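Local coordinates for protein putative metalloprotease II (Bacteroides fragilis, PDB 4ON1) that is probably a secreted zinc-dependent endopeptidase related to fragilysin, with a zinc ion bound in its metalloprotease domain, at residues R24-Y28 against E29-G33; V306-N310 against N311-N315; I321-S325 against S326-Y330. All coordinates share one frame; numbering follows the deposited sequence.

Contact 1: R24-Y28 against E29-G33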
loop_
_atom_site.group_PDB
_atom_site.type_symbol
_atom_site.label_atom_id
_atom_site.label_comp_id
_atom_site.label_asym_id
_atom_site.label_seq_id
_atom_site.Cartn_x
_atom_site.Cartn_y
_atom_site.Cartn_z
ATOM N N ARG A 24 1.524 -20.586 -11.342
ATOM C CA ARG A 24 0.302 -21.343 -11.115
ATOM C C ARG A 24 0.417 -22.301 -9.925
ATOM O O ARG A 24 -0.536 -22.476 -9.168
ATOM C CB ARG A 24 -0.072 -22.137 -12.369
ATOM C CG ARG A 24 -0.642 -21.306 -13.502
ATOM C CD ARG A 24 -1.987 -21.854 -13.961
ATOM N NE ARG A 24 -2.540 -21.068 -15.062
ATOM C CZ ARG A 24 -2.625 -21.493 -16.318
ATOM N NH1 ARG A 24 -2.218 -22.714 -16.638
ATOM N NH2 ARG A 24 -3.138 -20.704 -17.251
ATOM N N SER A 25 1.583 -22.914 -9.754
ATOM C CA SER A 25 1.719 -23.986 -8.771
ATOM C C SER A 25 2.421 -23.539 -7.495
ATOM O O SER A 25 2.527 -24.307 -6.542
ATOM C CB SER A 25 2.480 -25.168 -9.377
ATOM O OG SER A 25 3.814 -24.790 -9.674
ATOM N N MET A 26 2.914 -22.307 -7.470
ATOM C CA MET A 26 3.744 -21.883 -6.348
ATOM C C MET A 26 2.921 -21.714 -5.072
ATOM O O MET A 26 1.758 -21.305 -5.115
ATOM C CB MET A 26 4.460 -20.572 -6.673
ATOM C CG MET A 26 3.549 -19.370 -6.673
ATOM S SD MET A 26 4.424 -17.832 -6.965
ATOM C CE MET A 26 3.028 -16.706 -6.925
ATOM N N ASP A 27 3.518 -22.055 -3.937
ATOM C CA ASP A 27 2.949 -21.658 -2.657
ATOM C C ASP A 27 3.979 -20.801 -1.915
ATOM O O ASP A 27 4.990 -20.413 -2.508
ATOM C CB ASP A 27 2.509 -22.872 -1.835
ATOM C CG ASP A 27 3.637 -23.841 -1.554
ATOM O OD1 ASP A 27 4.817 -23.488 -1.759
ATOM O OD2 ASP A 27 3.335 -24.971 -1.110
ATOM N N TYR A 28 3.723 -20.503 -0.642
ATOM C CA TYR A 28 4.581 -19.586 0.107
ATOM C C TYR A 28 6.056 -19.983 0.065
ATOM O O TYR A 28 6.917 -19.143 -0.183
ATOM C CB TYR A 28 4.134 -19.471 1.576
ATOM C CG TYR A 28 5.066 -18.589 2.386
ATOM C CD1 TYR A 28 4.951 -17.203 2.346
ATOM C CD2 TYR A 28 6.079 -19.139 3.166
ATOM C CE1 TYR A 28 5.814 -16.388 3.067
ATOM C CE2 TYR A 28 6.947 -18.330 3.897
ATOM C CZ TYR A 28 6.806 -16.957 3.842
ATOM O OH TYR A 28 7.663 -16.160 4.566
ATOM N N GLU A 29 6.364 -21.251 0.316
ATOM C CA GLU A 29 7.769 -21.638 0.366
ATOM C C GLU A 29 8.482 -21.457 -0.975
ATOM O O GLU A 29 9.672 -21.154 -1.001
ATOM C CB GLU A 29 7.917 -23.078 0.857
ATOM C CG GLU A 29 7.565 -23.243 2.334
ATOM C CD GLU A 29 8.460 -22.408 3.257
ATOM O OE1 GLU A 29 7.963 -21.924 4.300
ATOM O OE2 GLU A 29 9.664 -22.246 2.950
ATOM N N ASP A 30 7.765 -21.632 -2.083
ATOM C CA ASP A 30 8.364 -21.378 -3.396
ATOM C C ASP A 30 8.737 -19.909 -3.584
ATOM O O ASP A 30 9.880 -19.582 -3.908
ATOM C CB ASP A 30 7.412 -21.783 -4.513
ATOM C CG ASP A 30 7.164 -23.277 -4.556
ATOM O OD1 ASP A 30 8.114 -24.056 -4.330
ATOM O OD2 ASP A 30 6.009 -23.664 -4.818
ATOM N N LEU A 31 7.761 -19.030 -3.393
ATOM C CA LEU A 31 7.977 -17.604 -3.619
ATOM C C LEU A 31 8.945 -17.037 -2.588
ATOM O O LEU A 31 9.871 -16.306 -2.945
ATOM C CB LEU A 31 6.651 -16.846 -3.586
ATOM C CG LEU A 31 6.765 -15.336 -3.809
ATOM C CD1 LEU A 31 7.663 -15.028 -5.006
ATOM C CD2 LEU A 31 5.386 -14.725 -3.997
ATOM N N ALA A 32 8.751 -17.390 -1.316
ATOM C CA ALA A 32 9.649 -16.925 -0.262
ATOM C C ALA A 32 11.057 -17.487 -0.453
ATOM O O ALA A 32 12.047 -16.826 -0.131
ATOM C CB ALA A 32 9.104 -17.307 1.124
ATOM N N GLY A 33 11.139 -18.705 -0.982
ATOM C CA GLY A 33 12.420 -19.330 -1.271
ATOM C C GLY A 33 13.225 -18.506 -2.259
ATOM O O GLY A 33 14.455 -18.415 -2.166
HETATM O O HOH W 1 5.621 -24.280 -7.887
#

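Contact 2: V306-N310 against N311-N315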
loop_
_atom_site.group_PDB
_atom_site.type_symbol
_atom_site.label_atom_id
_atom_site.label_comp_id
_atom_site.label_asym_id
_atom_site.label_seq_id
_atom_site.Cartn_x
_atom_site.Cartn_y
_atom_site.Cartn_z
ATOM N N VAL A 306 0.941 19.037 6.063
ATOM C CA VAL A 306 1.060 19.142 7.508
ATOM C C VAL A 306 2.225 18.313 8.048
ATOM O O VAL A 306 2.463 18.286 9.261
ATOM C CB VAL A 306 -0.239 18.711 8.199
ATOM C CG1 VAL A 306 -1.347 19.712 7.903
ATOM C CG2 VAL A 306 -0.642 17.332 7.729
ATOM N N ILE A 307 2.941 17.623 7.161
ATOM C CA ILE A 307 4.121 16.859 7.587
ATOM C C ILE A 307 5.394 17.687 7.418
ATOM O O ILE A 307 5.766 18.048 6.302
ATOM C CB ILE A 307 4.280 15.546 6.807
ATOM C CG1 ILE A 307 3.168 14.560 7.178
ATOM C CG2 ILE A 307 5.646 14.917 7.096
ATOM C CD1 ILE A 307 3.223 13.249 6.408
ATOM N N HIS A 308 6.051 18.009 8.527
ATOM C CA HIS A 308 7.286 18.791 8.473
ATOM C C HIS A 308 8.411 18.034 9.187
ATOM O O HIS A 308 8.265 17.649 10.347
ATOM C CB HIS A 308 7.071 20.178 9.096
ATOM C CG HIS A 308 5.778 20.826 8.699
ATOM N ND1 HIS A 308 5.451 21.103 7.386
ATOM C CD2 HIS A 308 4.726 21.249 9.442
ATOM C CE1 HIS A 308 4.260 21.671 7.339
ATOM N NE2 HIS A 308 3.795 21.768 8.572
ATOM N N LEU A 309 9.526 17.817 8.491
ATOM C CA LEU A 309 10.625 17.011 9.022
ATOM C C LEU A 309 11.411 17.705 10.131
ATOM O O LEU A 309 11.882 17.055 11.061
ATOM C CB LEU A 309 11.591 16.629 7.901
ATOM C CG LEU A 309 11.034 15.860 6.704
ATOM C CD1 LEU A 309 12.131 15.595 5.686
ATOM C CD2 LEU A 309 10.421 14.560 7.161
ATOM N N ASN A 310 11.549 19.022 10.030
ATOM C CA ASN A 310 12.367 19.767 10.977
ATOM C C ASN A 310 11.577 20.232 12.189
ATOM O O ASN A 310 12.083 20.214 13.310
ATOM C CB ASN A 310 13.012 20.966 10.285
ATOM C CG ASN A 310 14.068 20.552 9.286
ATOM O OD1 ASN A 310 14.925 19.718 9.588
ATOM N ND2 ASN A 310 14.012 21.124 8.086
ATOM N N ASN A 311 10.339 20.654 11.967
ATOM C CA ASN A 311 9.467 21.015 13.072
ATOM C C ASN A 311 8.120 20.318 12.974
ATOM O O ASN A 311 7.119 20.946 12.621
ATOM C CB ASN A 311 9.290 22.529 13.127
ATOM C CG ASN A 311 10.607 23.254 13.314
ATOM O OD1 ASN A 311 11.100 23.396 14.436
ATOM N ND2 ASN A 311 11.199 23.692 12.211
ATOM N N PRO A 312 8.092 19.011 13.291
ATOM C CA PRO A 312 6.857 18.234 13.157
ATOM C C PRO A 312 5.775 18.721 14.097
ATOM O O PRO A 312 6.065 19.131 15.222
ATOM C CB PRO A 312 7.289 16.806 13.519
ATOM C CG PRO A 312 8.529 16.986 14.347
ATOM C CD PRO A 312 9.216 18.180 13.754
ATOM N N ARG A 313 4.539 18.710 13.613
ATOM C CA ARG A 313 3.378 18.945 14.461
ATOM C C ARG A 313 3.227 17.840 15.504
ATOM O O ARG A 313 3.616 16.699 15.261
ATOM C CB ARG A 313 2.133 19.053 13.595
ATOM C CG ARG A 313 2.175 20.268 12.687
ATOM C CD ARG A 313 1.082 20.227 11.651
ATOM N NE ARG A 313 -0.225 20.143 12.286
ATOM C CZ ARG A 313 -0.977 21.190 12.591
ATOM N NH1 ARG A 313 -0.542 22.415 12.336
ATOM N NH2 ARG A 313 -2.158 21.005 13.165
ATOM N N GLY A 314 2.659 18.180 16.658
ATOM C CA GLY A 314 2.507 17.224 17.745
ATOM C C GLY A 314 1.061 16.881 18.054
ATOM O O GLY A 314 0.165 17.190 17.267
ATOM N N ASN A 315 0.848 16.214 19.189
ATOM C CA ASN A 315 -0.488 15.861 19.670
ATOM C C ASN A 315 -1.334 15.120 18.636
ATOM O O ASN A 315 -2.541 15.335 18.544
ATOM C CB ASN A 315 -1.238 17.119 20.144
ATOM C CG ASN A 315 -2.493 16.785 20.944
ATOM O OD1 ASN A 315 -3.570 17.336 20.702
ATOM N ND2 ASN A 315 -2.359 15.851 21.880
HETATM O O HOH W 2 4.513 17.633 10.881
#

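Contact 3: I321-S325 against S326-Y330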
loop_
_atom_site.group_PDB
_atom_site.type_symbol
_atom_site.label_atom_id
_atom_site.label_comp_id
_atom_site.label_asym_id
_atom_site.label_seq_id
_atom_site.Cartn_x
_atom_site.Cartn_y
_atom_site.Cartn_z
ATOM N N ILE A 321 -7.334 8.550 7.661
ATOM C CA ILE A 321 -7.945 7.240 7.647
ATOM C C ILE A 321 -7.896 6.750 6.202
ATOM O O ILE A 321 -7.952 7.554 5.267
ATOM C CB ILE A 321 -9.379 7.286 8.179
ATOM C CG1 ILE A 321 -10.266 8.110 7.252
ATOM C CG2 ILE A 321 -9.411 7.939 9.565
ATOM C CD1 ILE A 321 -11.666 8.340 7.810
ATOM N N SER A 322 -7.774 5.443 6.014
ATOM C CA SER A 322 -7.642 4.905 4.667
ATOM C C SER A 322 -8.163 3.491 4.559
ATOM O O SER A 322 -7.937 2.672 5.448
ATOM C CB SER A 322 -6.176 4.938 4.224
ATOM O OG SER A 322 -6.058 4.430 2.902
ATOM N N THR A 323 -8.840 3.202 3.454
ATOM C CA THR A 323 -9.173 1.826 3.116
ATOM C C THR A 323 -7.893 1.087 2.725
ATOM O O THR A 323 -6.897 1.714 2.349
ATOM C CB THR A 323 -10.185 1.755 1.962
ATOM O OG1 THR A 323 -10.670 0.408 1.813
ATOM C CG2 THR A 323 -9.545 2.235 0.665
ATOM N N THR A 324 -7.895 -0.236 2.842
ATOM C CA THR A 324 -6.767 -1.026 2.345
ATOM C C THR A 324 -7.210 -1.950 1.221
ATOM O O THR A 324 -6.414 -2.744 0.718
ATOM C CB THR A 324 -6.120 -1.880 3.444
ATOM O OG1 THR A 324 -7.125 -2.691 4.070
ATOM C CG2 THR A 324 -5.470 -0.990 4.477
ATOM N N SER A 325 -8.484 -1.854 0.848
ATOM C CA SER A 325 -9.069 -2.735 -0.161
ATOM C C SER A 325 -8.272 -2.748 -1.467
ATOM O O SER A 325 -7.831 -1.704 -1.951
ATOM C CB SER A 325 -10.518 -2.318 -0.448
ATOM O OG SER A 325 -11.015 -3.008 -1.579
ATOM N N SER A 326 -8.098 -3.947 -2.021
ATOM C CA SER A 326 -7.454 -4.156 -3.319
ATOM C C SER A 326 -8.108 -3.364 -4.448
ATOM O O SER A 326 -7.464 -3.046 -5.444
ATOM C CB SER A 326 -7.483 -5.648 -3.682
ATOM O OG SER A 326 -6.901 -6.441 -2.662
ATOM N N SER A 327 -9.397 -3.074 -4.292
ATOM C CA SER A 327 -10.146 -2.266 -5.250
ATOM C C SER A 327 -9.683 -0.822 -5.242
ATOM O O SER A 327 -9.970 -0.074 -6.171
ATOM C CB SER A 327 -11.643 -2.328 -4.956
ATOM O OG SER A 327 -12.096 -3.667 -4.977
ATOM N N HIS A 328 -9.009 -0.423 -4.166
ATOM C CA HIS A 328 -8.501 0.943 -4.042
ATOM C C HIS A 328 -7.028 0.943 -3.662
ATOM O O HIS A 328 -6.658 1.399 -2.572
ATOM C CB HIS A 328 -9.318 1.711 -3.005
ATOM C CG HIS A 328 -10.778 1.761 -3.321
ATOM N ND1 HIS A 328 -11.316 2.668 -4.210
ATOM C CD2 HIS A 328 -11.814 1.007 -2.880
ATOM C CE1 HIS A 328 -12.618 2.476 -4.297
ATOM N NE2 HIS A 328 -12.947 1.475 -3.499
ATOM N N PRO A 329 -6.178 0.440 -4.568
ATOM C CA PRO A 329 -4.794 0.089 -4.225
ATOM C C PRO A 329 -3.867 1.261 -3.896
ATOM O O PRO A 329 -2.809 1.013 -3.327
ATOM C CB PRO A 329 -4.304 -0.637 -5.483
ATOM C CG PRO A 329 -5.110 -0.017 -6.605
ATOM C CD PRO A 329 -6.478 0.218 -5.998
ATOM N N TYR A 330 -4.224 2.494 -4.241
ATOM C CA TYR A 330 -3.284 3.599 -4.056
ATOM C C TYR A 330 -3.812 4.645 -3.079
ATOM O O TYR A 330 -3.291 5.763 -3.009
ATOM C CB TYR A 330 -2.970 4.252 -5.407
ATOM C CG TYR A 330 -2.520 3.262 -6.453
ATOM C CD1 TYR A 330 -1.669 2.215 -6.121
ATOM C CD2 TYR A 330 -2.974 3.352 -7.761
ATOM C CE1 TYR A 330 -1.262 1.295 -7.069
ATOM C CE2 TYR A 330 -2.577 2.438 -8.721
ATOM C CZ TYR A 330 -1.717 1.416 -8.366
ATOM O OH TYR A 330 -1.314 0.506 -9.309
#

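Contact 1: R24-Y28 against E29-G33
With CG of Asp-27 turned between its backbone N and carbonyl carbon (chi1 58°) and CG of Asp-30 lying beside its own backbone N (chi1 -66°), the two carboxylates are brought together at the start of helix 28-35. Each reaches for the other's backbone. Asp-27 N donates to Asp-30 OD2 over 3.1 Å, meeting that oxygen from its anti side and somewhat out of the carboxylate plane. In return Asp-30 N gives a long, weak bond to Asp-27 OD1 at 3.5 Å. This reciprocal pair is a capping box with Asp-27 as the N-cap, and the first helical turn closes behind it through Leu-31 N to Asp-27 O and Ala-32 N to Tyr-28 O. A water links Ser-25 OG to Asp-30 OD2, donating to the carboxylate.

On another side of the turn the CB of Ala-32 lies over one face of the Tyr-28 ring, 3.8 Å from its centroid, a CH-pi contact. Glu-29 OE1 comes to the ring edge, 3.5 Å from Tyr-28 CD2, its carboxylate turned steeply to the ring plane. The tyrosine hydroxyl is bonded to Ser-89 O. Met-26 runs extended beside Leu-31, SD to CB 4.2 Å, and both side chains pack on Leu-21 of strand 19-22 within the fragilysin-type N-terminal domain.

Asp-27 OD1 and Asp-30 OD2 stand only 3.3 Å apart as like charges; the backbone N-H groups they face and the positive end of the helix dipole would be expected to offset that repulsion, or one carboxylate may hold a proton part of the time.

Contact 2: V306-N310 against N311-N315
Three backbone groups grip one water in the loop. It donates to Val-306 O over 2.7 Å and accepts from His-308 N at 2.8 Å and from Arg-313 N at 2.9 Å, so it bridges the two arms where they bring no direct hydrogen bond to each other. Beside it the CD methylene of Arg-313 rests 3.4 Å from Val-306 O and 4.0 Å from Val-306 CB. The arginine chain kinks about its CG-CD bond (chi3 58°), and its guanidinium goes on to a salt bridge with Glu-317.

This stretch of loop lies between strands 299-301 and 319-323 in the matrixin-like region, and it is fastened to the C-terminal end of the chain. His-308 ND1 bonds to Cys-376 O, Asn-310 ND2 to Gln-378 O, and Asn-311 ND2 to the terminal carboxylate of Lys-379.

At the bend, Pro-312 settles against His-308 O, its CB 3.4 Å away; as a proline its nitrogen has no hydrogen to offer that carbonyl. The imidazole of His-308 is turned so that Asn-311 O lies at its edge, near the ring plane, 4.0 Å from CD2, while Val-306 O sits over one face, displaced toward the rim. The Asn-311 amide folds back beside the peptide that precedes it, with CG 3.4 Å from Asn-310 C.

Contact 3: I321-S325 against S326-Y330
The side chains of Thr-323 and His-328 cross at about a right angle, the threonine methyl CG2 meeting CB of the histidine at 3.7 Å. That methyl is directed to His-328 because Thr-323 OG1 takes the position anti to the backbone N (chi1 -170°) and turns to its own partners. OG1 accepts from Ser-325 N at 3.3 Å in an ST turn, and it is also bonded to Gly-290 O. The imidazole also meets the rings of Phe-298 and Tyr-356, their planes inclined to it by about 30° and 35°.

Ser-325 carries the next bend with both of its oxygens. Its OG is swung away from its own N toward the following peptides and accepts from Ser-327 N over 3.2 Å; the CB of Ser-327 approaches the same oxygen to 3.5 Å. Its carbonyl O accepts from His-328 N at 2.8 Å, the donor standing well above the carbonyl plane. The hydroxyls of the turn are taken up by other parts of the fold: Ser-326 OG is hydrogen-bonded to Asp-219 and Tyr-122, and Ser-327 OG to Tyr-126.

An ST turn thus runs directly into a type I beta turn from Ser-325 to His-328, carrying the chain from strand 319-323 to the N-cap Tyr-330 of helix 331-340, the helix that presents the zinc-binding His-334 and His-338 of the HExxH motif.

Overall arrangement
Contact 1 stands apart in the fragilysin-type N-terminal domain, its centre 25 Å from that of contact 3 and 42 Å from that of contact 2, with contacts 1 and 2 on opposite sides of the chain's centre. Contacts 2 and 3 share the matrixin-like region without touching, their nearest atoms about 11 Å apart. They address opposite ends of the zinc-binding helix 331-340: contact 3 leads into its start, while Val-306 and Ile-307 of contact 2 bond through their backbones to Leu-339 near its end. Neither reaches the metal; the side chains of His-328 and Val-306 lie about 12 and 13 Å from the zinc ion.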